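Local coordinates for protein 2-dehydropantoate 2-reductase (Enterococcus faecium, PDB 3WFI) that acts as an NADH-binding D-mandelate dehydrogenase of the ketopantoate reductase family, interconverting D-mandelate and the corresponding 2-keto acid, at residues E148-G153 / D178-S183. Numbering follows the deposited sequence.
Sequences ELQNLG and DNIHYS
Q150 reaches from strand 147-151 of the Rossmann-type domain to the first turn of helix 180-191, which leads into the helical C-terminal domain. Its OE1 accepts the backbone N-H of H181 at 2.9 Å from N, with the donor tilted 22° from the carbonyl plane. The same oxygen lies 3.0 Å from I180 N. Its place at the N-terminal end of the helix, with H181 N as donor, probably polarises the carbonyl. On the other branch, NE2 makes a weak hydrogen bond to D178 O (3.2 Å), and the amide thereby spans the turn into the helix. CG stands anti to the backbone N (chi1 -172°) and the chain stays extended, carrying the amide away from the strand. Nearer the strand, I180 CB and CG1 pack against Q150 CB, while I180 CD1 meets E148 CB at 3.7 Å. Further along, L152 CD2 makes a CH-pi contact over one face of the H181 ring, 4.0 Å from the centroid. In the second shell, I124 of the adjacent strand 122-127 touches both L152 and I180, and the I180 side chain is about 7 Å from that of N105, a residue of the NAD(+) site, with CG1 turned to Q150 CB at 3.8 Å.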
# COMPACT_ATOMS: atom_id res chain seq x y z
N GLU B 148 25.07 -24.15 9.70
CA GLU B 148 24.72 -23.68 11.03
C GLU B 148 23.24 -23.93 11.22
O GLU B 148 22.45 -23.68 10.30
CB GLU B 148 25.02 -22.18 11.21
CG GLU B 148 26.50 -21.84 11.06
CD GLU B 148 26.82 -20.41 11.44
OE1 GLU B 148 25.88 -19.58 11.52
OE2 GLU B 148 28.01 -20.11 11.65
N LEU B 149 22.86 -24.44 12.39
CA LEU B 149 21.47 -24.83 12.63
C LEU B 149 21.03 -24.63 14.06
O LEU B 149 21.86 -24.59 14.98
CB LEU B 149 21.23 -26.29 12.18
CG LEU B 149 21.94 -27.43 12.93
CD1 LEU B 149 21.19 -27.81 14.20
CD2 LEU B 149 22.08 -28.65 12.04
N GLN B 150 19.72 -24.51 14.24
CA GLN B 150 19.13 -24.22 15.53
C GLN B 150 17.81 -24.96 15.73
O GLN B 150 17.03 -25.13 14.80
CB GLN B 150 18.86 -22.72 15.65
CG GLN B 150 18.43 -22.29 17.04
CD GLN B 150 18.37 -20.79 17.21
OE1 GLN B 150 18.50 -20.03 16.25
NE2 GLN B 150 18.21 -20.35 18.47
N ASN B 151 17.57 -25.39 16.96
CA ASN B 151 16.27 -25.93 17.36
C ASN B 151 15.21 -24.83 17.42
O ASN B 151 15.47 -23.73 17.90
CB ASN B 151 16.36 -26.65 18.71
CG ASN B 151 16.79 -25.73 19.84
OD1 ASN B 151 17.92 -25.24 19.85
ND2 ASN B 151 15.91 -25.49 20.80
N LEU B 152 14.02 -25.13 16.94
CA LEU B 152 12.85 -24.30 17.24
C LEU B 152 12.12 -24.64 18.53
O LEU B 152 11.46 -23.78 19.10
CB LEU B 152 11.85 -24.34 16.10
CG LEU B 152 12.39 -23.68 14.85
CD1 LEU B 152 11.34 -23.77 13.77
CD2 LEU B 152 12.75 -22.24 15.12
N GLY B 153 12.20 -25.88 18.99
CA GLY B 153 11.46 -26.25 20.20
C GLY B 153 12.27 -26.04 21.46
O GLY B 153 13.47 -26.33 21.50
N ASP B 178 22.82 -20.36 18.26
CA ASP B 178 21.59 -19.85 18.87
C ASP B 178 21.14 -18.54 18.24
O ASP B 178 20.25 -17.86 18.75
CB ASP B 178 21.75 -19.70 20.39
CG ASP B 178 22.78 -18.64 20.79
OD1 ASP B 178 23.30 -17.92 19.91
OD2 ASP B 178 23.08 -18.54 22.01
N ASN B 179 21.75 -18.17 17.12
CA ASN B 179 21.42 -16.87 16.53
C ASN B 179 20.75 -16.99 15.17
O ASN B 179 20.47 -15.97 14.55
CB ASN B 179 22.69 -16.03 16.43
CG ASN B 179 22.41 -14.57 16.12
OD1 ASN B 179 22.86 -14.06 15.09
ND2 ASN B 179 21.65 -13.90 16.99
N ILE B 180 20.44 -18.23 14.76
CA ILE B 180 19.88 -18.51 13.43
C ILE B 180 18.48 -17.89 13.30
O ILE B 180 18.16 -17.29 12.28
CB ILE B 180 19.72 -20.03 13.16
CG1 ILE B 180 21.05 -20.75 13.21
CG2 ILE B 180 19.06 -20.28 11.80
CD1 ILE B 180 22.11 -20.19 12.29
N HIS B 181 17.66 -18.06 14.33
CA HIS B 181 16.26 -17.66 14.27
C HIS B 181 16.20 -16.13 14.15
O HIS B 181 15.47 -15.57 13.32
CB HIS B 181 15.54 -18.13 15.53
CG HIS B 181 14.06 -18.20 15.40
ND1 HIS B 181 13.36 -17.75 14.30
CD2 HIS B 181 13.13 -18.67 16.26
CE1 HIS B 181 12.07 -17.95 14.49
NE2 HIS B 181 11.90 -18.50 15.68
N TYR B 182 17.01 -15.46 14.97
CA TYR B 182 17.12 -14.02 14.96
C TYR B 182 17.57 -13.54 13.59
O TYR B 182 16.97 -12.62 13.05
CB TYR B 182 18.13 -13.54 16.00
CG TYR B 182 18.25 -12.03 16.13
CD1 TYR B 182 17.65 -11.34 17.17
CD2 TYR B 182 19.00 -11.29 15.21
CE1 TYR B 182 17.78 -9.97 17.30
CE2 TYR B 182 19.14 -9.91 15.31
CZ TYR B 182 18.52 -9.26 16.37
OH TYR B 182 18.64 -7.89 16.48
N SER B 183 18.61 -14.17 13.04
CA SER B 183 19.20 -13.68 11.80
C SER B 183 18.26 -13.91 10.62
O SER B 183 18.23 -13.12 9.67
CB SER B 183 20.60 -14.29 11.54
OG SER B 183 20.52 -15.31 10.57